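VP24 (White spot syndrome virus, PDB 5HLJ) is a major envelope protein of the virion, probably held in the viral membrane by a transmembrane helix, with a beta-rich ectodomain that assembles as a trimer. Local coordinates at residues Arg30-Asn35 with Leu81-Ala86; Thr56-Leu61 with Asn140-Leu145. All coordinates share one frame; numbering follows the deposited sequence.

Contact 1 (Arg30-Asn35 with Leu81-Ala86); sequences RGNHFN and LNVNKA
Asn32 reaches from the turn ahead of strand 33-42 into the loop 81-86, and nearly all of the meeting is made by its short side chain. On the packed side its CB lies 3.7 Å from Val83 CG2; the two side chains lie alongside one another but run opposite ways, so the methyl covers the aliphatic root of the asparagine and leaves the amide beyond it. CG of Asn32 stands anti to the carbonyl carbon (chi1 -73°), which carries that amide on to the backbone of Asn84 and Lys85. There ND2 comes within 3.4 Å of Asn84 O, a weak and bent hydrogen bond (N-H...O 130°). The strongest partner of ND2 is Glu90 O, at the start of strand 90-99, and Glu87 O, further along the same loop, is another acceptor, so the buried amide nitrogen does not depend on the weak bond to Asn84. Asparagine suits the place, being short enough to be buried yet able to donate to several carbonyls. OD1 lies 3.5 Å from Lys85 CA, in van der Waals contact.

Toward solvent the contact thins out. Lys85 offers little but its CB, 4.0 Å from Asn32 OD1, while its extended chain carries NZ off to a long, weak ion pair with Asp76. Asn84 turns its side chain away from Asn32 and folds it onto its own backbone: OD1 accepts from Ala86 N at 2.9 Å, the donor above the carbonyl plane, closing an Asx turn. Gly31 has a positive phi (114°), where any side chain would collide with the carbonyl oxygen before it, and Asn32 is left-handed, a backbone shape asparagine accepts readily. Asn32 and His33 together oppose Val28, a G1 beta bulge in the hairpin of strands 19-28 and 33-42.

Contact 2 (Thr56-Leu61 with Asn140-Leu145); sequences TSDSEL and NRINTL
Ile142 points from its strand toward the short helix 58-61, and its two branches find different partners there. The CD1 methyl presses against the carboxylate root of Asp58, 3.4 Å from CG and 3.6 Å from CB, while the CG2 branch lies 3.9 Å from Leu61 CD2. With CG2 anti to the backbone N and CG1 anti to the carbonyl carbon (chi1 -49°), the beta-branched residue spreads both arms toward the helix; its extended second torsion, -178°, pushes CD1 out as far as the chain allows. Asp58 and Leu61 stand one helical turn apart, so both can face the strand, and each meets the isoleucine at a slant.

The helix they share is a single turn lying over the beta-sheet, entered through Ser57 at the N-cap. Ser57 OG accepts a weak but nearly straight hydrogen bond from Glu60 N (3.4 Å, 166°), and Leu61 N donates to Ser57 O at 2.9 Å. Serine fits here because its short side chain can turn back to meet a backbone N-H of the first turn, which has no preceding helical carbonyl to bond to.

Asp58 meets the methyl through CB and CG, in van der Waals contact, while its charge is directed to strand 90-99, where OD2 makes a salt bridge with Arg96. That arginine also donates to Thr144 OG1, and its side chain touches Ile142. An aspartate at the helix N terminus would moreover be expected to interact favourably with the helix dipole.

Leu61 is the buried member of the trio and packs further on Ile69 and Thr71 of strand 68-72. Ile142 also touches Tyr98 of strand 90-99 and Val62, just past the helix.

Following the chain from the N terminus, residues 30-35 lead strand 33-42 out of its turn, and after strand 48-51 the helix-bearing segment 56-61 follows. Strand 68-72 then leads into the loop 81-86, where contact 1 closes a loop of 45 intervening residues containing that helix. Contact 2 closes at 140-145, with 78 residues between it and 56-61. Since its first segment lies inside the loop of contact 1 and its second beyond it, the two cross rather than nest. Their centres are 21 Å apart and they do not touch. Contact 1 ties the 19-28/33-42 turn to the loop before strand 90-99; contact 2 joins the helix to strand 141-151.

Contact 1 (Arg30-Asn35 with Leu81-Ala86)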
loop_
_atom_site.group_PDB
_atom_site.type_symbol
_atom_site.label_atom_id
_atom_site.label_comp_id
_atom_site.label_asym_id
_atom_site.label_seq_id
_atom_site.Cartn_x
_atom_site.Cartn_y
_atom_site.Cartn_z
ATOM N N ARG A 30 -4.374 -24.292 -12.824
ATOM C CA ARG A 30 -5.051 -24.525 -14.095
ATOM C C ARG A 30 -5.940 -23.332 -14.480
ATOM O O ARG A 30 -7.020 -23.132 -13.928
ATOM C CB ARG A 30 -5.879 -25.815 -14.034
ATOM C CG ARG A 30 -6.387 -26.290 -15.386
ATOM C CD ARG A 30 -5.958 -27.730 -15.673
ATOM N NE ARG A 30 -6.355 -28.165 -17.014
ATOM C CZ ARG A 30 -6.672 -29.416 -17.345
ATOM N NH1 ARG A 30 -6.642 -30.380 -16.430
ATOM N NH2 ARG A 30 -7.018 -29.701 -18.596
ATOM N N GLY A 31 -5.475 -22.543 -15.440
ATOM C CA GLY A 31 -6.204 -21.364 -15.869
ATOM C C GLY A 31 -5.442 -20.094 -15.535
ATOM O O GLY A 31 -5.782 -19.012 -16.034
ATOM N N ASN A 32 -4.414 -20.236 -14.690
ATOM C CA ASN A 32 -3.574 -19.121 -14.276
ATOM C C ASN A 32 -4.408 -17.975 -13.698
ATOM O O ASN A 32 -4.274 -16.825 -14.107
ATOM C CB ASN A 32 -2.732 -18.634 -15.458
ATOM C CG ASN A 32 -1.603 -19.591 -15.808
ATOM O OD1 ASN A 32 -1.829 -20.665 -16.354
ATOM N ND2 ASN A 32 -0.375 -19.193 -15.510
ATOM N N HIS A 33 -5.282 -18.305 -12.753
ATOM C CA HIS A 33 -6.175 -17.323 -12.162
ATOM C C HIS A 33 -6.023 -17.169 -10.651
ATOM O O HIS A 33 -5.432 -18.011 -9.973
ATOM C CB HIS A 33 -7.628 -17.683 -12.454
ATOM C CG HIS A 33 -8.085 -17.301 -13.824
ATOM N ND1 HIS A 33 -8.327 -18.227 -14.811
ATOM C CD2 HIS A 33 -8.353 -16.090 -14.367
ATOM C CE1 HIS A 33 -8.732 -17.604 -15.905
ATOM N NE2 HIS A 33 -8.759 -16.309 -15.659
ATOM N N PHE A 34 -6.573 -16.077 -10.136
ATOM C CA PHE A 34 -6.867 -15.977 -8.717
ATOM C C PHE A 34 -8.338 -16.258 -8.573
ATOM O O PHE A 34 -9.106 -15.967 -9.473
ATOM C CB PHE A 34 -6.523 -14.596 -8.149
ATOM C CG PHE A 34 -5.091 -14.440 -7.781
ATOM C CD1 PHE A 34 -4.572 -15.104 -6.677
ATOM C CD2 PHE A 34 -4.256 -13.627 -8.530
ATOM C CE1 PHE A 34 -3.248 -14.955 -6.327
ATOM C CE2 PHE A 34 -2.927 -13.481 -8.187
ATOM C CZ PHE A 34 -2.420 -14.146 -7.089
ATOM N N ASN A 35 -8.738 -16.810 -7.438
ATOM C CA ASN A 35 -10.134 -17.160 -7.221
ATOM C C ASN A 35 -10.607 -16.689 -5.843
ATOM O O ASN A 35 -9.954 -16.965 -4.828
ATOM C CB ASN A 35 -10.309 -18.677 -7.374
ATOM C CG ASN A 35 -11.759 -19.089 -7.515
ATOM O OD1 ASN A 35 -12.584 -18.343 -8.046
ATOM N ND2 ASN A 35 -12.076 -20.288 -7.043
ATOM N N LEU A 81 -4.648 -10.505 -19.919
ATOM C CA LEU A 81 -3.198 -10.583 -19.820
ATOM C C LEU A 81 -2.643 -11.853 -20.467
ATOM O O LEU A 81 -3.221 -12.926 -20.316
ATOM C CB LEU A 81 -2.787 -10.551 -18.349
ATOM C CG LEU A 81 -2.259 -9.311 -17.623
ATOM C CD1 LEU A 81 -2.743 -7.991 -18.205
ATOM C CD2 LEU A 81 -2.567 -9.433 -16.118
ATOM N N ASN A 82 -1.511 -11.743 -21.158
ATOM C CA ASN A 82 -0.827 -12.929 -21.663
ATOM C C ASN A 82 -0.133 -13.664 -20.541
ATOM O O ASN A 82 1.021 -13.390 -20.244
ATOM C CB ASN A 82 0.230 -12.594 -22.722
ATOM C CG ASN A 82 -0.343 -11.926 -23.940
ATOM O OD1 ASN A 82 -1.558 -11.962 -24.193
ATOM N ND2 ASN A 82 0.539 -11.303 -24.721
ATOM N N VAL A 83 -0.815 -14.598 -19.913
ATOM C CA VAL A 83 -0.129 -15.446 -18.966
ATOM C C VAL A 83 0.499 -16.635 -19.689
ATOM O O VAL A 83 -0.038 -17.137 -20.678
ATOM C CB VAL A 83 -1.077 -15.938 -17.871
ATOM C CG1 VAL A 83 -1.444 -14.770 -16.927
ATOM C CG2 VAL A 83 -2.305 -16.553 -18.499
ATOM N N ASN A 84 1.647 -17.071 -19.192
ATOM C CA ASN A 84 2.276 -18.276 -19.691
ATOM C C ASN A 84 1.587 -19.485 -19.072
ATOM O O ASN A 84 1.898 -19.900 -17.947
ATOM C CB ASN A 84 3.784 -18.254 -19.389
ATOM C CG ASN A 84 4.500 -19.518 -19.837
ATOM O OD1 ASN A 84 3.901 -20.411 -20.439
ATOM N ND2 ASN A 84 5.794 -19.596 -19.547
ATOM N N LYS A 85 0.648 -20.057 -19.817
ATOM C CA LYS A 85 -0.135 -21.182 -19.318
ATOM C C LYS A 85 0.696 -22.461 -19.196
ATOM O O LYS A 85 0.245 -23.433 -18.608
ATOM C CB LYS A 85 -1.353 -21.391 -20.214
ATOM C CG LYS A 85 -2.003 -20.066 -20.609
ATOM C CD LYS A 85 -3.397 -20.229 -21.177
ATOM C CE LYS A 85 -3.957 -18.884 -21.648
ATOM N NZ LYS A 85 -5.403 -18.972 -22.005
ATOM N N ALA A 86 1.928 -22.449 -19.708
ATOM C CA ALA A 86 2.835 -23.589 -19.535
ATOM C C ALA A 86 3.311 -23.750 -18.091
ATOM O O ALA A 86 3.816 -24.809 -17.714
ATOM C CB ALA A 86 4.036 -23.456 -20.457
#

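Contact 2 (Thr56-Leu61 with Asn140-Leu145)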
loop_
_atom_site.group_PDB
_atom_site.type_symbol
_atom_site.label_atom_id
_atom_site.label_comp_id
_atom_site.label_asym_id
_atom_site.label_seq_id
_atom_site.Cartn_x
_atom_site.Cartn_y
_atom_site.Cartn_z
ATOM N N THR A 56 -20.004 -16.957 -11.582
ATOM C CA THR A 56 -21.396 -16.527 -11.552
ATOM C C THR A 56 -21.715 -15.698 -12.799
ATOM O O THR A 56 -20.981 -14.776 -13.142
ATOM C CB THR A 56 -21.693 -15.711 -10.280
ATOM O OG1 THR A 56 -21.431 -16.524 -9.129
ATOM C CG2 THR A 56 -23.123 -15.246 -10.244
ATOM N N SER A 57 -22.803 -16.034 -13.478
ATOM C CA SER A 57 -23.175 -15.338 -14.701
ATOM C C SER A 57 -23.689 -13.952 -14.387
ATOM O O SER A 57 -24.120 -13.688 -13.268
ATOM C CB SER A 57 -24.250 -16.111 -15.460
ATOM O OG SER A 57 -25.484 -15.983 -14.786
ATOM N N ASP A 58 -23.693 -13.079 -15.384
ATOM C CA ASP A 58 -24.130 -11.708 -15.162
ATOM C C ASP A 58 -25.580 -11.619 -14.675
ATOM O O ASP A 58 -25.882 -10.786 -13.812
ATOM C CB ASP A 58 -23.937 -10.867 -16.430
ATOM C CG ASP A 58 -22.495 -10.293 -16.562
ATOM O OD1 ASP A 58 -21.570 -10.739 -15.832
ATOM O OD2 ASP A 58 -22.293 -9.389 -17.412
ATOM N N SER A 59 -26.477 -12.463 -15.193
ATOM C CA SER A 59 -27.894 -12.348 -14.798
ATOM C C SER A 59 -28.116 -12.802 -13.347
ATOM O O SER A 59 -28.912 -12.215 -12.627
ATOM C CB SER A 59 -28.802 -13.138 -15.744
ATOM O OG SER A 59 -28.376 -14.482 -15.847
ATOM N N GLU A 60 -27.400 -13.839 -12.930
ATOM C CA GLU A 60 -27.407 -14.259 -11.542
ATOM C C GLU A 60 -26.768 -13.206 -10.629
ATOM O O GLU A 60 -27.292 -12.907 -9.542
ATOM C CB GLU A 60 -26.695 -15.603 -11.400
ATOM C CG GLU A 60 -27.538 -16.772 -11.931
ATOM C CD GLU A 60 -28.930 -16.829 -11.279
ATOM O OE1 GLU A 60 -29.003 -16.880 -10.031
ATOM O OE2 GLU A 60 -29.949 -16.804 -12.009
ATOM N N LEU A 61 -25.664 -12.616 -11.089
ATOM C CA LEU A 61 -24.892 -11.693 -10.259
ATOM C C LEU A 61 -25.739 -10.516 -9.774
ATOM O O LEU A 61 -25.613 -10.112 -8.626
ATOM C CB LEU A 61 -23.650 -11.184 -11.011
ATOM C CG LEU A 61 -22.475 -10.628 -10.198
ATOM C CD1 LEU A 61 -21.730 -11.745 -9.466
ATOM C CD2 LEU A 61 -21.529 -9.872 -11.113
ATOM N N ASN A 140 -24.783 0.800 -11.413
ATOM C CA ASN A 140 -25.813 0.108 -12.186
ATOM C C ASN A 140 -25.222 -0.660 -13.339
ATOM O O ASN A 140 -25.899 -0.930 -14.333
ATOM C CB ASN A 140 -26.873 1.082 -12.708
ATOM C CG ASN A 140 -27.741 1.623 -11.602
ATOM O OD1 ASN A 140 -27.808 2.835 -11.380
ATOM N ND2 ASN A 140 -28.395 0.719 -10.876
ATOM N N ARG A 141 -23.953 -1.018 -13.203
ATOM C CA ARG A 141 -23.285 -1.732 -14.261
ATOM C C ARG A 141 -22.460 -2.859 -13.680
ATOM O O ARG A 141 -22.039 -2.801 -12.521
ATOM C CB ARG A 141 -22.418 -0.775 -15.079
ATOM C CG ARG A 141 -22.190 -1.243 -16.500
ATOM C CD ARG A 141 -21.291 -0.293 -17.257
ATOM N NE ARG A 141 -21.867 1.050 -17.369
ATOM C CZ ARG A 141 -21.241 2.071 -17.951
ATOM N NH1 ARG A 141 -20.032 1.881 -18.477
ATOM N NH2 ARG A 141 -21.823 3.270 -18.012
ATOM N N ILE A 142 -22.275 -3.910 -14.469
ATOM C CA ILE A 142 -21.308 -4.933 -14.128
ATOM C C ILE A 142 -19.988 -4.552 -14.799
ATOM O O ILE A 142 -19.944 -4.272 -15.998
ATOM C CB ILE A 142 -21.776 -6.324 -14.566
ATOM C CG1 ILE A 142 -23.215 -6.556 -14.084
ATOM C CG2 ILE A 142 -20.859 -7.407 -14.019
ATOM C CD1 ILE A 142 -23.754 -7.920 -14.422
ATOM N N ASN A 143 -18.920 -4.516 -14.012
ATOM C CA ASN A 143 -17.631 -4.021 -14.473
ATOM C C ASN A 143 -16.564 -5.097 -14.426
ATOM O O ASN A 143 -16.575 -5.954 -13.543
ATOM C CB ASN A 143 -17.171 -2.843 -13.619
ATOM C CG ASN A 143 -18.219 -1.761 -13.487
ATOM O OD1 ASN A 143 -18.198 -0.769 -14.227
ATOM N ND2 ASN A 143 -19.134 -1.928 -12.523
ATOM N N THR A 144 -15.628 -5.046 -15.361
ATOM C CA THR A 144 -14.476 -5.922 -15.279
ATOM C C THR A 144 -13.421 -5.303 -14.356
ATOM O O THR A 144 -13.140 -4.102 -14.423
ATOM C CB THR A 144 -13.908 -6.205 -16.682
ATOM O OG1 THR A 144 -14.876 -6.967 -17.405
ATOM C CG2 THR A 144 -12.619 -7.022 -16.604
ATOM N N LEU A 145 -12.888 -6.125 -13.459
ATOM C CA LEU A 145 -11.832 -5.697 -12.543
ATOM C C LEU A 145 -10.722 -6.723 -12.577
ATOM O O LEU A 145 -10.978 -7.913 -12.402
ATOM C CB LEU A 145 -12.363 -5.530 -11.116
ATOM C CG LEU A 145 -11.376 -5.154 -9.999
ATOM C CD1 LEU A 145 -10.776 -3.796 -10.237
ATOM C CD2 LEU A 145 -12.065 -5.162 -8.615
#